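Secreted protein ASP-2 (Necator americanus, PDB 1U53) is of unknown precise function but is a secreted hookworm protein of the CAP (pathogenesis-related-1) superfamily, studied as a vaccine antigen. Local coordinates at residues 54-59 against 143-148; 45-50 against 173-178. All coordinates share one frame; numbering follows the deposited sequence.

How the contacts relate
Both contacts are partly buried, but contact 1 is centred about 10 Å from the chain centre and contact 2 about 16 Å. Their centres lie about 21 Å apart, although 45-50 and 54-59 are sequence neighbours. Contact 1 belongs to the central sheet: a parallel strand and the start of helix 57-67 meet strand 145-152. Contact 2 joins two irregular loops by a single backbone bridge and the packing of a buried tyrosine. Helix 14-32 touches side chains of both. Each uses a tyrosine hydroxyl on backbone: in contact 1 it accepts from an amide while also bonded to Glu60, in contact 2 it donates to a carbonyl. Contact 1 adds a salt bridge, contact 2 a bridging water.

Contact 1 of 2, residues 54-59 against 143-148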
loop_
_atom_site.group_PDB
_atom_site.type_symbol
_atom_site.label_atom_id
_atom_site.label_comp_id
_atom_site.label_asym_id
_atom_site.label_seq_id
_atom_site.Cartn_x
_atom_site.Cartn_y
_atom_site.Cartn_z
ATOM N N ALA A 54 -10.118 1.926 2.640
ATOM C CA ALA A 54 -11.053 0.991 3.258
ATOM C C ALA A 54 -10.670 -0.406 2.800
ATOM O O ALA A 54 -10.186 -0.577 1.685
ATOM C CB ALA A 54 -12.493 1.251 2.796
ATOM N N TYR A 55 -10.961 -1.394 3.625
ATOM C CA TYR A 55 -10.688 -2.793 3.276
ATOM C C TYR A 55 -11.770 -3.287 2.338
ATOM O O TYR A 55 -12.952 -2.893 2.455
ATOM C CB TYR A 55 -10.603 -3.696 4.522
ATOM C CG TYR A 55 -9.763 -4.935 4.236
ATOM C CD1 TYR A 55 -8.357 -4.868 4.257
ATOM C CD2 TYR A 55 -10.360 -6.142 3.854
ATOM C CE1 TYR A 55 -7.571 -6.013 3.938
ATOM C CE2 TYR A 55 -9.586 -7.283 3.540
ATOM C CZ TYR A 55 -8.204 -7.205 3.567
ATOM O OH TYR A 55 -7.440 -8.302 3.224
ATOM N N ASP A 56 -11.389 -4.098 1.358
ATOM C CA ASP A 56 -12.403 -4.517 0.339
ATOM C C ASP A 56 -12.229 -6.020 0.122
ATOM O O ASP A 56 -11.158 -6.469 -0.338
ATOM C CB ASP A 56 -12.129 -3.758 -0.957
ATOM C CG ASP A 56 -13.073 -4.127 -2.081
ATOM O OD1 ASP A 56 -13.452 -5.292 -2.203
ATOM O OD2 ASP A 56 -13.453 -3.241 -2.873
ATOM N N CYS A 57 -13.253 -6.819 0.455
ATOM C CA CYS A 57 -13.090 -8.276 0.436
ATOM C C CYS A 57 -12.916 -8.822 -0.980
ATOM O O CYS A 57 -12.354 -9.912 -1.162
ATOM C CB CYS A 57 -14.333 -8.966 1.040
ATOM S SG CYS A 57 -14.733 -8.454 2.689
ATOM N N GLU A 58 -13.472 -8.103 -1.971
ATOM C CA GLU A 58 -13.279 -8.502 -3.368
ATOM C C GLU A 58 -11.854 -8.334 -3.873
ATOM O O GLU A 58 -11.332 -9.152 -4.638
ATOM C CB GLU A 58 -14.299 -7.817 -4.305
ATOM C CG GLU A 58 -15.718 -8.335 -4.067
ATOM C CD GLU A 58 -15.810 -9.810 -4.403
ATOM O OE1 GLU A 58 -15.952 -10.643 -3.471
ATOM O OE2 GLU A 58 -15.643 -10.112 -5.605
ATOM N N VAL A 59 -11.219 -7.270 -3.428
ATOM C CA VAL A 59 -9.799 -7.028 -3.709
ATOM C C VAL A 59 -8.978 -8.083 -2.995
ATOM O O VAL A 59 -8.011 -8.612 -3.556
ATOM C CB VAL A 59 -9.415 -5.635 -3.268
ATOM C CG1 VAL A 59 -7.914 -5.392 -3.558
ATOM C CG2 VAL A 59 -10.260 -4.604 -4.108
ATOM N N THR A 143 -5.841 5.909 -4.508
ATOM C CA THR A 143 -6.122 4.508 -4.205
ATOM C C THR A 143 -6.834 4.467 -2.863
ATOM O O THR A 143 -6.287 4.945 -1.857
ATOM C CB THR A 143 -4.830 3.727 -4.120
ATOM O OG1 THR A 143 -4.281 3.606 -5.430
ATOM C CG2 THR A 143 -5.114 2.314 -3.564
ATOM N N VAL A 144 -8.060 3.938 -2.822
ATOM C CA VAL A 144 -8.865 3.972 -1.617
ATOM C C VAL A 144 -9.437 2.603 -1.190
ATOM O O VAL A 144 -10.171 2.528 -0.231
ATOM C CB VAL A 144 -10.024 4.986 -1.748
ATOM C CG1 VAL A 144 -9.461 6.375 -1.905
ATOM C CG2 VAL A 144 -10.876 4.606 -2.954
ATOM N N LYS A 145 -9.110 1.532 -1.915
ATOM C CA LYS A 145 -9.495 0.166 -1.529
ATOM C C LYS A 145 -8.231 -0.687 -1.395
ATOM O O LYS A 145 -7.362 -0.633 -2.256
ATOM C CB LYS A 145 -10.378 -0.456 -2.614
ATOM C CG LYS A 145 -11.727 0.300 -2.830
ATOM C CD LYS A 145 -12.508 -0.311 -4.025
ATOM C CE LYS A 145 -14.017 0.065 -3.976
ATOM N NZ LYS A 145 -14.747 -0.689 -2.932
ATOM N N LEU A 146 -8.167 -1.490 -0.347
ATOM C CA LEU A 146 -7.039 -2.356 -0.090
ATOM C C LEU A 146 -7.581 -3.734 0.170
ATOM O O LEU A 146 -8.588 -3.868 0.867
ATOM C CB LEU A 146 -6.318 -1.876 1.202
ATOM C CG LEU A 146 -5.125 -2.722 1.623
ATOM C CD1 LEU A 146 -4.022 -2.564 0.602
ATOM C CD2 LEU A 146 -4.594 -2.289 3.016
ATOM N N GLY A 147 -6.931 -4.768 -0.352
ATOM C CA GLY A 147 -7.328 -6.136 0.034
ATOM C C GLY A 147 -6.065 -6.974 -0.084
ATOM O O GLY A 147 -5.362 -6.852 -1.081
ATOM N N CYS A 148 -5.762 -7.813 0.915
ATOM C CA CYS A 148 -4.522 -8.578 0.871
ATOM C C CYS A 148 -4.734 -10.021 1.276
ATOM O O CYS A 148 -5.723 -10.355 1.900
ATOM C CB CYS A 148 -3.516 -7.956 1.868
ATOM S SG CYS A 148 -3.326 -6.159 1.733
#
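With CG anti to the backbone N in both Tyr55 (chi1 -156°) and Asp56 (chi1 178°), the phenol ring is laid along the backbone of Leu146 to Cys148, while the carboxylate reaches Lys145. The frame is the edge of the central sheet in the alpha-beta-alpha sandwich of CAP proteins: strand 54-55 runs parallel to 145-152, pairing Ala54 with Lys145 and Tyr55 with Leu146. Backbone bonds run from Ala54 N to Val144 O, from Leu146 N to Ala54 O and from Asp56 N to Leu146 O. Leu146 O also lies under one face of the Tyr55 ring, 3.5 Å from CD1, and Gly147 CA makes a CH-pi contact over that same face, 4.2 Å from the centroid. The hydroxyl accepts a nearly straight bond from Cys148 N (2.9 Å to OH, 173° at the hydrogen) and also bonds to Glu60, so the ring is gripped at its tip as well as on its face. Leu146, from the same face of the sheet as Tyr55, packs on Phe20 and His24 of helix 14-32.

Asp56 is the N-cap of helix 57-67. Asp56 OD1 accepts from Val59 N at 3.2 Å, from above the carboxylate plane, and weakly from Glu58 N. Asp56 OD2 makes the salt bridge with Lys145 NZ (2.9 Å), met on the anti side but well out of the carboxylate plane. Gly147, with no side chain, lets the backbones come close, Val59 CA to Gly147 CA 4.6 Å, and Val59 CG1 lies 3.4 Å from Gly147 N.

Contact 2 of 2, residues 45-50 against 173-178; sequences PKAAKM and DIYEKG
Ala47 and Lys177 form an isolated backbone bridge, CA to CA 4.5 Å, framed by hydrogen bonds from Gly178 N to Lys46 O (3.0 Å) and from Ala48 N to Glu176 O (2.9 Å, 172° at the hydrogen). No regular strand develops on either side; the bridge ties the loop between helix 14-32 and strand 54-55 of the CAP fold to the chain that runs on from strand 157-164 toward the small sheet of 187-188 and 193-194. Glu176 O is gripped twice, since a water also donates to it while accepting from Lys49 N, carrying the link one residue further along the first loop.

Tyr175 buries more surface than any other residue of the contact. Its CG takes the crowded position between backbone N and carbonyl carbon (chi1 54°), which turns the ring in toward 45-50. Met50, its chain bent at both chi2 and chi3, brings CE over one face of the Tyr175 ring, 4.1 Å from the centroid in a CH-pi contact. Ala47 CB approaches Tyr175 CD1 obliquely at 3.4 Å, and Lys46 O lies at the ring edge in its plane. Val31 of helix 14-32 and Leu121 pack against the same side chain, consistent with its burial.

Toward the surface, Pro45 CG and Lys177 CD meet at 3.6 Å, aliphatic against aliphatic, as the lysine passes on to bond Gln119 O through NZ. Glu176 holds its OE2 in a salt bridge with Lys183, while, across the contact, Glu176 OE1 lies against CD of Lys49; the Lys49 ammonium stays beyond contact distance of this oxygen. Tyr175 OH donates to Pro45 O at 2.7 Å, arriving in the carbonyl plane on a lone pair, with a C=O...OH angle of 139°.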
loop_
_atom_site.group_PDB
_atom_site.type_symbol
_atom_site.label_atom_id
_atom_site.label_comp_id
_atom_site.label_asym_id
_atom_site.label_seq_id
_atom_site.Cartn_x
_atom_site.Cartn_y
_atom_site.Cartn_z
ATOM N N PRO A 45 7.016 15.437 1.014
ATOM C CA PRO A 45 6.128 16.597 1.165
ATOM C C PRO A 45 4.755 16.317 1.735
ATOM O O PRO A 45 4.206 15.242 1.517
ATOM C CB PRO A 45 5.936 17.116 -0.272
ATOM C CG PRO A 45 6.518 16.105 -1.168
ATOM C CD PRO A 45 7.410 15.181 -0.380
ATOM N N LYS A 46 4.169 17.339 2.356
ATOM C CA LYS A 46 2.802 17.206 2.871
ATOM C C LYS A 46 1.840 17.041 1.716
ATOM O O LYS A 46 2.073 17.559 0.606
ATOM C CB LYS A 46 2.384 18.415 3.722
ATOM C CG LYS A 46 3.269 18.559 4.963
ATOM C CD LYS A 46 2.966 19.868 5.734
ATOM C CE LYS A 46 3.880 19.952 6.971
ATOM N NZ LYS A 46 3.632 21.188 7.753
ATOM N N ALA A 47 0.747 16.338 2.000
ATOM C CA ALA A 47 -0.228 15.948 0.978
ATOM C C ALA A 47 -1.491 16.723 1.268
ATOM O O ALA A 47 -1.973 16.690 2.421
ATOM C CB ALA A 47 -0.510 14.451 1.047
ATOM N N ALA A 48 -2.078 17.315 0.225
ATOM C CA ALA A 48 -3.249 18.196 0.403
ATOM C C ALA A 48 -4.567 17.438 0.553
ATOM O O ALA A 48 -5.557 18.003 1.045
ATOM C CB ALA A 48 -3.373 19.149 -0.801
ATOM N N LYS A 49 -4.605 16.191 0.079
ATOM C CA LYS A 49 -5.859 15.414 0.052
ATOM C C LYS A 49 -5.581 13.914 -0.010
ATOM O O LYS A 49 -6.074 13.178 -0.913
ATOM C CB LYS A 49 -6.782 15.852 -1.092
ATOM C CG LYS A 49 -6.201 15.766 -2.496
ATOM C CD LYS A 49 -7.234 16.308 -3.542
ATOM C CE LYS A 49 -8.487 15.437 -3.579
ATOM N NZ LYS A 49 -9.449 15.929 -4.693
ATOM N N MET A 50 -4.752 13.444 0.926
ATOM C CA MET A 50 -4.465 12.009 0.966
ATOM C C MET A 50 -5.701 11.257 1.476
ATOM O O MET A 50 -6.199 11.518 2.592
ATOM C CB MET A 50 -3.275 11.791 1.908
ATOM C CG MET A 50 -2.866 10.350 2.065
ATOM S SD MET A 50 -2.105 9.639 0.587
ATOM C CE MET A 50 -0.482 10.409 0.588
ATOM N N ASP A 173 1.288 12.199 -10.822
ATOM C CA ASP A 173 1.802 12.481 -9.476
ATOM C C ASP A 173 1.275 11.468 -8.479
ATOM O O ASP A 173 0.093 11.125 -8.473
ATOM C CB ASP A 173 1.344 13.854 -9.005
ATOM C CG ASP A 173 2.108 14.991 -9.664
ATOM O OD1 ASP A 173 3.086 14.749 -10.399
ATOM O OD2 ASP A 173 1.761 16.137 -9.373
ATOM N N ILE A 174 2.148 11.064 -7.562
ATOM C CA ILE A 174 1.750 10.099 -6.520
ATOM C C ILE A 174 0.635 10.679 -5.650
ATOM O O ILE A 174 -0.358 10.018 -5.322
ATOM C CB ILE A 174 2.959 9.762 -5.613
ATOM C CG1 ILE A 174 4.144 9.154 -6.434
ATOM C CG2 ILE A 174 2.515 8.818 -4.461
ATOM C CD1 ILE A 174 5.520 9.439 -5.734
ATOM N N TYR A 175 0.823 11.922 -5.227
ATOM C CA TYR A 175 -0.262 12.663 -4.585
ATOM C C TYR A 175 -0.051 14.150 -4.844
ATOM O O TYR A 175 1.038 14.560 -5.242
ATOM C CB TYR A 175 -0.320 12.360 -3.068
ATOM C CG TYR A 175 0.963 12.561 -2.271
ATOM C CD1 TYR A 175 1.282 13.811 -1.723
ATOM C CD2 TYR A 175 1.879 11.498 -2.058
ATOM C CE1 TYR A 175 2.462 14.013 -0.967
ATOM C CE2 TYR A 175 3.052 11.693 -1.299
ATOM C CZ TYR A 175 3.341 12.945 -0.776
ATOM O OH TYR A 175 4.481 13.117 -0.065
ATOM N N GLU A 176 -1.111 14.922 -4.623
ATOM C CA GLU A 176 -1.089 16.388 -4.686
ATOM C C GLU A 176 -0.437 16.974 -3.449
ATOM O O GLU A 176 -0.849 16.667 -2.349
ATOM C CB GLU A 176 -2.531 16.909 -4.786
ATOM C CG GLU A 176 -2.617 18.424 -4.776
ATOM C CD GLU A 176 -4.003 18.984 -5.079
ATOM O OE1 GLU A 176 -4.909 18.252 -5.559
ATOM O OE2 GLU A 176 -4.195 20.197 -4.829
ATOM N N LYS A 177 0.539 17.868 -3.628
ATOM C CA LYS A 177 1.224 18.496 -2.477
ATOM C C LYS A 177 0.442 19.684 -1.925
ATOM O O LYS A 177 -0.144 20.462 -2.681
ATOM C CB LYS A 177 2.616 19.002 -2.883
ATOM C CG LYS A 177 3.557 17.842 -3.293
ATOM C CD LYS A 177 4.999 18.308 -3.548
ATOM C CE LYS A 177 5.199 19.028 -4.854
ATOM N NZ LYS A 177 6.672 19.534 -4.809
ATOM N N GLY A 178 0.477 19.847 -0.619
ATOM C CA GLY A 178 -0.029 21.033 0.032
ATOM C C GLY A 178 -0.333 20.716 1.484
ATOM O O GLY A 178 -0.139 19.571 1.932
HETATM O O HOH W 1 -2.699 14.766 -1.504
#